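Local coordinates for erythrocyte membrane protein 1 (Plasmodium falciparum, PDB 6S8T), which binds the host receptor ICAM-1 through this DBLbeta domain, one part of a much longer PfEMP1 adhesin carried by Plasmodium falciparum-infected erythrocytes, at residues 271-275 against 276-280; 170-173 against 174-177; 259-262 against 263-266; 152-155 against 156-160. All coordinates share one frame; numbering follows the deposited sequence. Where two conformers were deposited one is given.

Contact 1 (271-275 against 276-280)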
loop_
_atom_site.group_PDB
_atom_site.type_symbol
_atom_site.label_atom_id
_atom_site.label_comp_id
_atom_site.label_asym_id
_atom_site.label_seq_id
_atom_site.Cartn_x
_atom_site.Cartn_y
_atom_site.Cartn_z
ATOM N N LEU A 271 18.425 5.497 -8.836
ATOM C CA LEU A 271 18.974 5.079 -7.554
ATOM C C LEU A 271 20.114 4.090 -7.767
ATOM O O LEU A 271 20.114 3.309 -8.724
ATOM C CB LEU A 271 17.888 4.450 -6.679
ATOM C CG LEU A 271 16.995 5.374 -5.842
ATOM C CD1 LEU A 271 16.213 6.351 -6.709
ATOM C CD2 LEU A 271 16.046 4.560 -4.975
ATOM N N LYS A 272 21.094 4.128 -6.860
ATOM C CA LYS A 272 22.295 3.321 -7.048
ATOM C C LYS A 272 22.141 1.897 -6.525
ATOM O O LYS A 272 22.738 0.972 -7.086
ATOM C CB LYS A 272 23.491 3.995 -6.379
ATOM C CG LYS A 272 23.966 5.255 -7.093
ATOM C CD LYS A 272 25.328 5.697 -6.599
ATOM C CE LYS A 272 25.843 6.887 -7.396
ATOM N NZ LYS A 272 27.232 7.267 -7.000
ATOM N N LYS A 273 21.363 1.694 -5.464
ATOM C CA LYS A 273 21.195 0.355 -4.919
ATOM C C LYS A 273 20.416 -0.518 -5.894
ATOM O O LYS A 273 19.402 -0.096 -6.461
ATOM C CB LYS A 273 20.481 0.408 -3.568
ATOM C CG LYS A 273 20.432 -0.933 -2.850
ATOM C CD LYS A 273 19.767 -0.812 -1.492
ATOM C CE LYS A 273 19.721 -2.156 -0.783
ATOM N NZ LYS A 273 21.082 -2.711 -0.553
ATOM N N SER A 274 20.896 -1.746 -6.091
ATOM C CA SER A 274 20.314 -2.642 -7.077
ATOM C C SER A 274 19.944 -4.014 -6.530
ATOM O O SER A 274 19.458 -4.853 -7.296
ATOM C CB SER A 274 21.271 -2.816 -8.268
ATOM O OG SER A 274 22.553 -3.233 -7.831
ATOM N N ASN A 275 20.157 -4.272 -5.242
ATOM C CA ASN A 275 19.795 -5.540 -4.623
ATOM C C ASN A 275 18.740 -5.299 -3.541
ATOM O O ASN A 275 18.199 -4.197 -3.404
ATOM C CB ASN A 275 21.036 -6.251 -4.068
ATOM C CG ASN A 275 21.844 -5.383 -3.114
ATOM O OD1 ASN A 275 21.391 -4.327 -2.672
ATOM N ND2 ASN A 275 23.051 -5.835 -2.790
ATOM N N GLY A 276 18.448 -6.345 -2.770
ATOM C CA GLY A 276 17.417 -6.234 -1.752
ATOM C C GLY A 276 16.066 -5.950 -2.373
ATOM O O GLY A 276 15.710 -6.493 -3.424
ATOM N N ASP A 277 15.301 -5.069 -1.723
ATOM C CA ASP A 277 13.987 -4.692 -2.228
ATOM C C ASP A 277 14.054 -3.854 -3.499
ATOM O O ASP A 277 13.011 -3.619 -4.118
ATOM C CB ASP A 277 13.208 -3.937 -1.148
ATOM C CG ASP A 277 12.786 -4.836 0.003
ATOM O OD1 ASP A 277 12.658 -6.059 -0.215
ATOM O OD2 ASP A 277 12.579 -4.322 1.122
ATOM N N CYS A 278 15.241 -3.403 -3.905
ATOM C CA CYS A 278 15.411 -2.651 -5.140
ATOM C C CYS A 278 15.796 -3.531 -6.327
ATOM O O CYS A 278 16.231 -3.001 -7.355
ATOM C CB CYS A 278 16.470 -1.558 -4.965
ATOM S SG CYS A 278 16.128 -0.307 -3.692
ATOM N N HIS A 279 15.650 -4.853 -6.221
ATOM C CA HIS A 279 16.159 -5.720 -7.278
ATOM C C HIS A 279 15.203 -5.856 -8.458
ATOM O O HIS A 279 15.530 -6.568 -9.413
ATOM C CB HIS A 279 16.511 -7.105 -6.718
ATOM C CG HIS A 279 15.339 -8.026 -6.576
ATOM N ND1 HIS A 279 14.570 -8.080 -5.432
ATOM C CD2 HIS A 279 14.818 -8.944 -7.423
ATOM C CE1 HIS A 279 13.618 -8.985 -5.588
ATOM N NE2 HIS A 279 13.746 -9.523 -6.787
ATOM N N TYR A 280 14.047 -5.191 -8.425
ATOM C CA TYR A 280 13.160 -5.098 -9.579
ATOM C C TYR A 280 13.337 -3.793 -10.350
ATOM O O TYR A 280 12.561 -3.522 -11.273
ATOM C CB TYR A 280 11.696 -5.238 -9.148
ATOM C CG TYR A 280 11.335 -6.591 -8.577
ATOM C CD1 TYR A 280 11.317 -7.723 -9.381
ATOM C CD2 TYR A 280 10.999 -6.733 -7.238
ATOM C CE1 TYR A 280 10.984 -8.961 -8.862
ATOM C CE2 TYR A 280 10.664 -7.966 -6.710
ATOM C CZ TYR A 280 10.658 -9.076 -7.525
ATOM O OH TYR A 280 10.325 -10.305 -7.002
#
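Asn275 and Cys278 close a tight turn in the loop between helices 246-268 and 293-319. The amide N of Cys278 donates to O of Asn275 over 3.1 Å, approaching from above the carbonyl plane and not along a lone pair. Gly276 (phi 63°, psi -140°) and Asp277 occupy the corners, the backbone pattern of a type II' beta turn. The next turn overlaps it, since N of His279 reaches O of Gly276 at 3.2 Å.

That carbonyl carries a second bond from the imidazole. ND1 of His279 lies 2.8 Å from O of Gly276, nearly along the C=O axis, and the oxygen sits in the ring plane, at the ring edge. A first torsion of 82° folds the ring back over its own main chain to make this possible. On the preceding side, CA of His279 offers a C-H to O of Ser274 at 3.4 Å, while CB of Cys278 rests 3.6 Å from O of Lys273. The Lys273 chain runs extended to CE and turns only at its last torsion, where NZ meets OD1 of Asn275 at 2.7 Å; Gln172 of helix 172-194 takes a further bond from NZ.

Cys278 is disulfide-bonded to Cys179, and Asp277 forms a salt bridge with Arg180. Two donors on one carbonyl, together with these links, imply a loop whose shape is fixed both from within and by helix 172-194.

Contact 2 (170-173 against 174-177)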
loop_
_atom_site.group_PDB
_atom_site.type_symbol
_atom_site.label_atom_id
_atom_site.label_comp_id
_atom_site.label_asym_id
_atom_site.label_seq_id
_atom_site.Cartn_x
_atom_site.Cartn_y
_atom_site.Cartn_z
ATOM N N ILE A 170 22.440 8.862 -0.345
ATOM C CA ILE A 170 21.355 8.225 0.393
ATOM C C ILE A 170 21.858 6.952 1.060
ATOM O O ILE A 170 22.586 6.155 0.453
ATOM C CB ILE A 170 20.174 7.918 -0.544
ATOM C CG1 ILE A 170 19.761 9.164 -1.326
ATOM C CG2 ILE A 170 18.985 7.402 0.249
ATOM C CD1 ILE A 170 19.004 10.167 -0.496
ATOM N N GLN A 171 21.458 6.746 2.312
ATOM C CA GLN A 171 21.819 5.528 3.018
ATOM C C GLN A 171 21.122 4.319 2.395
ATOM O O GLN A 171 20.126 4.440 1.677
ATOM C CB GLN A 171 21.457 5.637 4.500
ATOM C CG GLN A 171 22.111 6.808 5.213
ATOM C CD GLN A 171 21.815 6.826 6.701
ATOM O OE1 GLN A 171 21.341 5.837 7.265
ATOM N NE2 GLN A 171 22.090 7.954 7.347
ATOM N N GLN A 172 21.668 3.134 2.684
ATOM C CA GLN A 172 21.152 1.908 2.079
ATOM C C GLN A 172 19.725 1.622 2.528
ATOM O O GLN A 172 18.898 1.167 1.729
ATOM C CB GLN A 172 22.064 0.730 2.421
ATOM C CG GLN A 172 23.441 0.793 1.778
ATOM C CD GLN A 172 23.430 0.344 0.330
ATOM O OE1 GLN A 172 22.707 -0.581 -0.037
ATOM N NE2 GLN A 172 24.231 1.001 -0.501
ATOM N N LYS A 173 19.415 1.883 3.801
ATOM C CA LYS A 173 18.085 1.567 4.309
ATOM C C LYS A 173 17.034 2.532 3.776
ATOM O O LYS A 173 15.869 2.148 3.612
ATOM C CB LYS A 173 18.089 1.561 5.839
ATOM C CG LYS A 173 18.168 2.930 6.495
ATOM C CD LYS A 173 18.244 2.797 8.010
ATOM C CE LYS A 173 17.122 1.913 8.541
ATOM N NZ LYS A 173 17.267 1.615 9.996
ATOM N N ASP A 174 17.418 3.778 3.494
ATOM C CA ASP A 174 16.465 4.721 2.922
ATOM C C ASP A 174 16.188 4.416 1.457
ATOM O O ASP A 174 15.070 4.642 0.982
ATOM C CB ASP A 174 16.976 6.153 3.083
ATOM C CG ASP A 174 17.048 6.586 4.534
ATOM O OD1 ASP A 174 16.190 6.146 5.333
ATOM O OD2 ASP A 174 17.965 7.365 4.877
ATOM N N GLN A 175 17.185 3.907 0.726
ATOM C CA GLN A 175 16.948 3.511 -0.657
ATOM C C GLN A 175 15.953 2.357 -0.733
ATOM O O GLN A 175 15.044 2.369 -1.571
ATOM C CB GLN A 175 18.265 3.137 -1.337
ATOM C CG GLN A 175 19.251 4.290 -1.457
ATOM C CD GLN A 175 20.451 3.966 -2.332
ATOM O OE1 GLN A 175 20.309 3.705 -3.527
ATOM N NE2 GLN A 175 21.639 3.985 -1.740
ATOM N N GLU A 176 16.099 1.359 0.140
ATOM C CA GLU A 176 15.158 0.243 0.133
ATOM C C GLU A 176 13.755 0.702 0.510
ATOM O O GLU A 176 12.766 0.225 -0.058
ATOM C CB GLU A 176 15.642 -0.860 1.073
ATOM C CG GLU A 176 16.308 -2.016 0.349
ATOM C CD GLU A 176 16.805 -3.088 1.293
ATOM O OE1 GLU A 176 17.380 -2.735 2.344
ATOM O OE2 GLU A 176 16.611 -4.285 0.988
ATOM N N SER A 177 13.648 1.637 1.456
ATOM C CA SER A 177 12.340 2.156 1.841
ATOM C C SER A 177 11.669 2.882 0.679
ATOM O O SER A 177 10.448 2.786 0.504
ATOM C CB SER A 177 12.486 3.079 3.053
ATOM O OG SER A 177 11.226 3.517 3.528
#
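Asp174 and Gln175, in the first turn of helix 172-194, receive the chain that leads into the helix, and Lys173 lies between them and that entry. CB of Asp174 is 3.7 Å from CG2 of Ile170, the two side chains crossing at about a right angle. The Asp174 side chain lies alongside that of Gln171 and points the same way, with the carboxylate and amide planes 32° apart and OD2 of Asp174 within 3.9 Å of CB of Gln171. A carboxylate this close to the helix start probably interacts favourably with the partial positive charge there.

Gln175 presents its aliphatic part to Ile170: CG lies 3.6 Å from CG2. The torsions explain the approach, as CG stands beside the backbone N (chi1 -64°) and the chain then runs extended, carrying the amide back past the helix start. NE2 there makes a weak bond of 3.2 Å to O of Ile170, whereas OE1 accepts from the backbone N of Lys273 in the neighbouring loop.

Lys173 has CG between its own backbone N and carbonyl carbon (chi1 73°), which places that atom 3.2 Å from N of Asp174. Its carbonyl O accepts from N of Ser177 at 3.1 Å, and O of Gln171 accepts from N of Gln175 at the same distance.

Ile170 (N') and Gln175 (N4) stand at the positions of a hydrophobic staple on either side of the Gln171 N-cap. With the methylenes of a glutamine as the inner partner, this is a staple-like contact at the start of helix 172-194, inside the alpha-helical Duffy-binding-like domain.

Contact 3 (259-262 against 263-266)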
loop_
_atom_site.group_PDB
_atom_site.type_symbol
_atom_site.label_atom_id
_atom_site.label_comp_id
_atom_site.label_asym_id
_atom_site.label_seq_id
_atom_site.Cartn_x
_atom_site.Cartn_y
_atom_site.Cartn_z
ATOM N N GLN A 259 4.060 -3.439 -18.641
ATOM C CA GLN A 259 4.310 -2.137 -19.253
ATOM C C GLN A 259 4.053 -1.004 -18.272
ATOM O O GLN A 259 4.653 0.070 -18.392
ATOM C CB GLN A 259 3.444 -1.962 -20.501
ATOM C CG GLN A 259 3.830 -2.866 -21.656
ATOM C CD GLN A 259 2.924 -2.692 -22.858
ATOM O OE1 GLN A 259 1.866 -3.316 -22.947
ATOM N NE2 GLN A 259 3.333 -1.839 -23.792
ATOM N N VAL A 260 3.165 -1.222 -17.300
ATOM C CA VAL A 260 2.943 -0.218 -16.269
ATOM C C VAL A 260 4.170 -0.108 -15.372
ATOM O O VAL A 260 4.645 0.996 -15.077
ATOM C CB VAL A 260 1.670 -0.554 -15.469
ATOM C CG1 VAL A 260 1.533 0.366 -14.272
ATOM C CG2 VAL A 260 0.443 -0.453 -16.373
ATOM N N TRP A 261 4.722 -1.253 -14.951
ATOM C CA TRP A 261 5.927 -1.240 -14.125
ATOM C C TRP A 261 7.128 -0.691 -14.885
ATOM O O TRP A 261 8.026 -0.102 -14.270
ATOM C CB TRP A 261 6.226 -2.646 -13.605
ATOM C CG TRP A 261 7.486 -2.731 -12.788
ATOM C CD1 TRP A 261 8.645 -3.363 -13.132
ATOM C CD2 TRP A 261 7.711 -2.155 -11.496
ATOM N NE1 TRP A 261 9.575 -3.226 -12.129
ATOM C CE2 TRP A 261 9.028 -2.482 -11.117
ATOM C CE3 TRP A 261 6.927 -1.396 -10.623
ATOM C CZ2 TRP A 261 9.578 -2.079 -9.901
ATOM C CZ3 TRP A 261 7.474 -0.995 -9.416
ATOM C CH2 TRP A 261 8.786 -1.338 -9.067
ATOM N N ARG A 262 7.168 -0.873 -16.208
ATOM C CA ARG A 262 8.253 -0.298 -16.999
ATOM C C ARG A 262 8.233 1.224 -16.934
ATOM O O ARG A 262 9.289 1.868 -16.936
ATOM C CB ARG A 262 8.158 -0.773 -18.448
ATOM C CG ARG A 262 8.918 -2.053 -18.736
ATOM C CD ARG A 262 8.740 -2.486 -20.183
ATOM N NE ARG A 262 8.898 -1.372 -21.116
ATOM C CZ ARG A 262 10.057 -0.991 -21.643
ATOM N NH1 ARG A 262 11.174 -1.633 -21.330
ATOM N NH2 ARG A 262 10.100 0.033 -22.485
ATOM N N ALA A 263 7.039 1.817 -16.877
ATOM C CA ALA A 263 6.941 3.267 -16.766
ATOM C C ALA A 263 7.504 3.763 -15.441
ATOM O O ALA A 263 8.058 4.867 -15.377
ATOM C CB ALA A 263 5.487 3.708 -16.932
ATOM N N MET A 264 7.383 2.960 -14.383
ATOM C CA MET A 264 7.971 3.299 -13.094
ATOM C C MET A 264 9.466 3.013 -13.042
ATOM O O MET A 264 10.181 3.656 -12.262
ATOM C CB MET A 264 7.249 2.543 -11.972
ATOM C CG MET A 264 5.809 2.995 -11.748
ATOM S SD MET A 264 4.972 2.077 -10.437
ATOM C CE MET A 264 3.567 3.135 -10.105
ATOM N N GLN A 265 9.957 2.076 -13.857
ATOM C CA GLN A 265 11.387 1.792 -13.884
ATOM C C GLN A 265 12.202 2.944 -14.460
ATOM O O GLN A 265 13.413 3.008 -14.217
ATOM C CB GLN A 265 11.664 0.517 -14.685
ATOM C CG GLN A 265 11.238 -0.769 -13.995
ATOM C CD GLN A 265 11.571 -2.007 -14.812
ATOM O OE1 GLN A 265 11.490 -1.996 -16.042
ATOM N NE2 GLN A 265 11.956 -3.081 -14.130
ATOM N N CYS A 266 11.573 3.848 -15.220
ATOM C CA CYS A 266 12.299 4.992 -15.767
ATOM C C CYS A 266 12.896 5.854 -14.664
ATOM O O CYS A 266 13.973 6.435 -14.842
ATOM C CB CYS A 266 11.375 5.840 -16.641
ATOM S SG CYS A 266 10.733 5.023 -18.114
#
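A Met-aromatic and a CH-pi contact meet the indole of Trp261 from the same side of its plane, on helix 246-268 in the buried interior of the Duffy-binding-like domain. Met264, three residues on, crosses the tryptophan at about a right angle and brings SD to 4.0 Å from CE3. The sulfur approaches obliquely, 5.0 Å from the centroid of the six-membered ring and 64° off its normal, so it lies neither squarely over the ring nor in its plane.

Gln265 works on the pyrrole end. Its CG sits over the face of the five-membered ring, 3.9 Å from the centroid and 29° off the normal, so a methylene hydrogen can point into the pi cloud. Trp261 has CG anti to the backbone N (chi1 178°), which lays the indole alongside the following turn and brings it under this glutamine. NE1 of Trp261 and NE2 of Gln265 are 3.1 Å apart and both are donors; they converge because each gives a hydrogen bond to O of Tyr280. The same carbonyl therefore satisfies two buried N-H groups and probably helps to fix the rotation of the amide.

Phe186 of helix 172-194 packs edge-to-face with the indole, and Cys266 is joined to Cys61 by a disulfide. Along the backbone the bonding mixes i+3 and i+4 partners, mostly weak; the better-formed one runs from N of Gln265 to O of Trp261, at 2.9 Å. Outside the indole, OE1 of Gln265 rests 3.7 Å from CG of Arg262.

Contact 4 (152-155 against 156-160); sequences DADE and IIKRY
Glu155 and Arg159 form an i to i+4 salt bridge on helix 137-163 of the Duffy-binding-like domain. OE2 of Glu155 lies 2.7 Å from NE of Arg159, but the N-H is not well aimed and the hydrogen bond is weak; the carboxylate and guanidinium planes are 44° apart. The glutamate reaches it by bending at chi2 (72°), while the arginine runs extended from CG to NE. NH2 of Arg159 also forms a salt bridge with Asp84, so the arginine bridges two acids.

A looser charge pairing joins Asp154 to Lys158: OD1 and NZ are 4.1 Å apart, beyond a salt bridge, and it is CE that comes to 3.4 Å from OD1.

The backbone supplies regular helical bonds, from N of Ile156 to O of Asp152 (3.0 Å) and from N of Arg159 to O of Glu155 (2.9 Å).

A van der Waals contact between methyl and carboxylate comes from Ile156, whose extended side chain runs beside Asp152. The acid itself is held by Arg89 and Ser185, and against its OD2 rests the CD1 methyl of Ile156, at 3.7 Å.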
loop_
_atom_site.group_PDB
_atom_site.type_symbol
_atom_site.label_atom_id
_atom_site.label_comp_id
_atom_site.label_asym_id
_atom_site.label_seq_id
_atom_site.Cartn_x
_atom_site.Cartn_y
_atom_site.Cartn_z
ATOM N N ASP A 152 3.841 9.452 -10.586
ATOM C CA ASP A 152 3.717 9.133 -9.165
ATOM C C ASP A 152 5.023 8.567 -8.619
ATOM O O ASP A 152 5.410 8.870 -7.484
ATOM C CB ASP A 152 2.560 8.156 -8.930
ATOM C CG ASP A 152 2.219 7.996 -7.452
ATOM O OD1 ASP A 152 1.872 9.006 -6.797
ATOM O OD2 ASP A 152 2.295 6.857 -6.944
ATOM N N ALA A 153 5.720 7.752 -9.417
ATOM C CA ALA A 153 7.023 7.243 -9.001
ATOM C C ALA A 153 8.041 8.370 -8.861
ATOM O O ALA A 153 8.845 8.374 -7.922
ATOM C CB ALA A 153 7.520 6.197 -9.996
ATOM N N ASP A 154 8.029 9.328 -9.789
ATOM C CA ASP A 154 8.960 10.449 -9.699
ATOM C C ASP A 154 8.660 11.312 -8.479
ATOM O O ASP A 154 9.582 11.778 -7.799
ATOM C CB ASP A 154 8.906 11.276 -10.985
ATOM C CG ASP A 154 9.903 12.423 -10.987
ATOM O OD1 ASP A 154 11.124 12.161 -10.929
ATOM O OD2 ASP A 154 9.464 13.592 -11.054
ATOM N N GLU A 155 7.377 11.517 -8.172
ATOM C CA GLU A 155 7.006 12.322 -7.014
ATOM C C GLU A 155 7.357 11.625 -5.704
ATOM O O GLU A 155 7.701 12.294 -4.722
ATOM C CB GLU A 155 5.512 12.645 -7.059
ATOM C CG GLU A 155 5.087 13.777 -6.140
ATOM C CD GLU A 155 5.555 15.135 -6.632
ATOM O OE1 GLU A 155 5.800 15.278 -7.847
ATOM O OE2 GLU A 155 5.682 16.060 -5.804
ATOM N N ILE A 156 7.275 10.292 -5.664
ATOM C CA ILE A 156 7.617 9.560 -4.446
ATOM C C ILE A 156 9.094 9.729 -4.121
ATOM O O ILE A 156 9.470 9.990 -2.971
ATOM C CB ILE A 156 7.241 8.072 -4.589
ATOM C CG1 ILE A 156 5.729 7.881 -4.477
ATOM C CG2 ILE A 156 7.958 7.234 -3.541
ATOM C CD1 ILE A 156 5.276 6.467 -4.809
ATOM N N ILE A 157 9.957 9.585 -5.128
ATOM C CA ILE A 157 11.395 9.687 -4.899
ATOM C C ILE A 157 11.764 11.082 -4.404
ATOM O O ILE A 157 12.509 11.231 -3.427
ATOM C CB ILE A 157 12.159 9.308 -6.181
ATOM C CG1 ILE A 157 11.881 7.842 -6.530
ATOM C CG2 ILE A 157 13.652 9.580 -6.025
ATOM C CD1 ILE A 157 12.484 7.381 -7.837
ATOM N N LYS A 158 11.224 12.124 -5.044
ATOM C CA LYS A 158 11.607 13.486 -4.681
ATOM C C LYS A 158 11.022 13.902 -3.334
ATOM O O LYS A 158 11.712 14.526 -2.521
ATOM C CB LYS A 158 11.182 14.464 -5.776
ATOM C CG LYS A 158 11.885 14.252 -7.114
ATOM C CD LYS A 158 11.448 15.285 -8.145
ATOM C CE LYS A 158 12.102 15.037 -9.499
ATOM N NZ LYS A 158 13.594 15.059 -9.421
ATOM N N ARG A 159 9.751 13.577 -3.077
ATOM C CA ARG A 159 9.131 14.015 -1.830
ATOM C C ARG A 159 9.648 13.232 -0.631
ATOM O O ARG A 159 9.668 13.761 0.485
ATOM C CB ARG A 159 7.611 13.901 -1.916
ATOM C CG ARG A 159 6.962 14.995 -2.734
ATOM C CD ARG A 159 5.451 14.962 -2.602
ATOM N NE ARG A 159 4.833 16.122 -3.236
ATOM C CZ ARG A 159 4.620 17.283 -2.624
ATOM N NH1 ARG A 159 4.052 18.286 -3.278
ATOM N NH2 ARG A 159 4.971 17.439 -1.355
ATOM N N TYR A 160 10.059 11.979 -0.831
ATOM C CA TYR A 160 10.669 11.228 0.262
ATOM C C TYR A 160 11.974 11.881 0.698
ATOM O O TYR A 160 12.224 12.061 1.896
ATOM C CB TYR A 160 10.908 9.778 -0.161
ATOM C CG TYR A 160 11.162 8.831 0.992
ATOM C CD1 TYR A 160 12.380 8.823 1.664
ATOM C CD2 TYR A 160 10.181 7.937 1.401
ATOM C CE1 TYR A 160 12.608 7.953 2.718
ATOM C CE2 TYR A 160 10.399 7.066 2.449
ATOM C CZ TYR A 160 11.610 7.076 3.103
ATOM O OH TYR A 160 11.818 6.203 4.146
#

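Followed from the N terminus, the chain makes contact 4 on helix 137-163, contact 2 at the start of helix 172-194, contact 3 on helix 246-268 and contact 1 in the loop after it. Each is local and closes no more than a turn; they come in series, without nesting or crossing. Contacts 4 and 2 are joined by the hydroxyls of Tyr160 and Ser177, probably hydrogen-bonded, and contacts 4 and 3 by Ala153 packing on Met264. Contact 1 meets contact 2 through Lys273 with Gln172 and Gln175, contact 3 through O of Tyr280 with Trp261 and Gln265, and contact 4 through Leu271 on Ile157. Its loop thus ties together the three helices that carry the others.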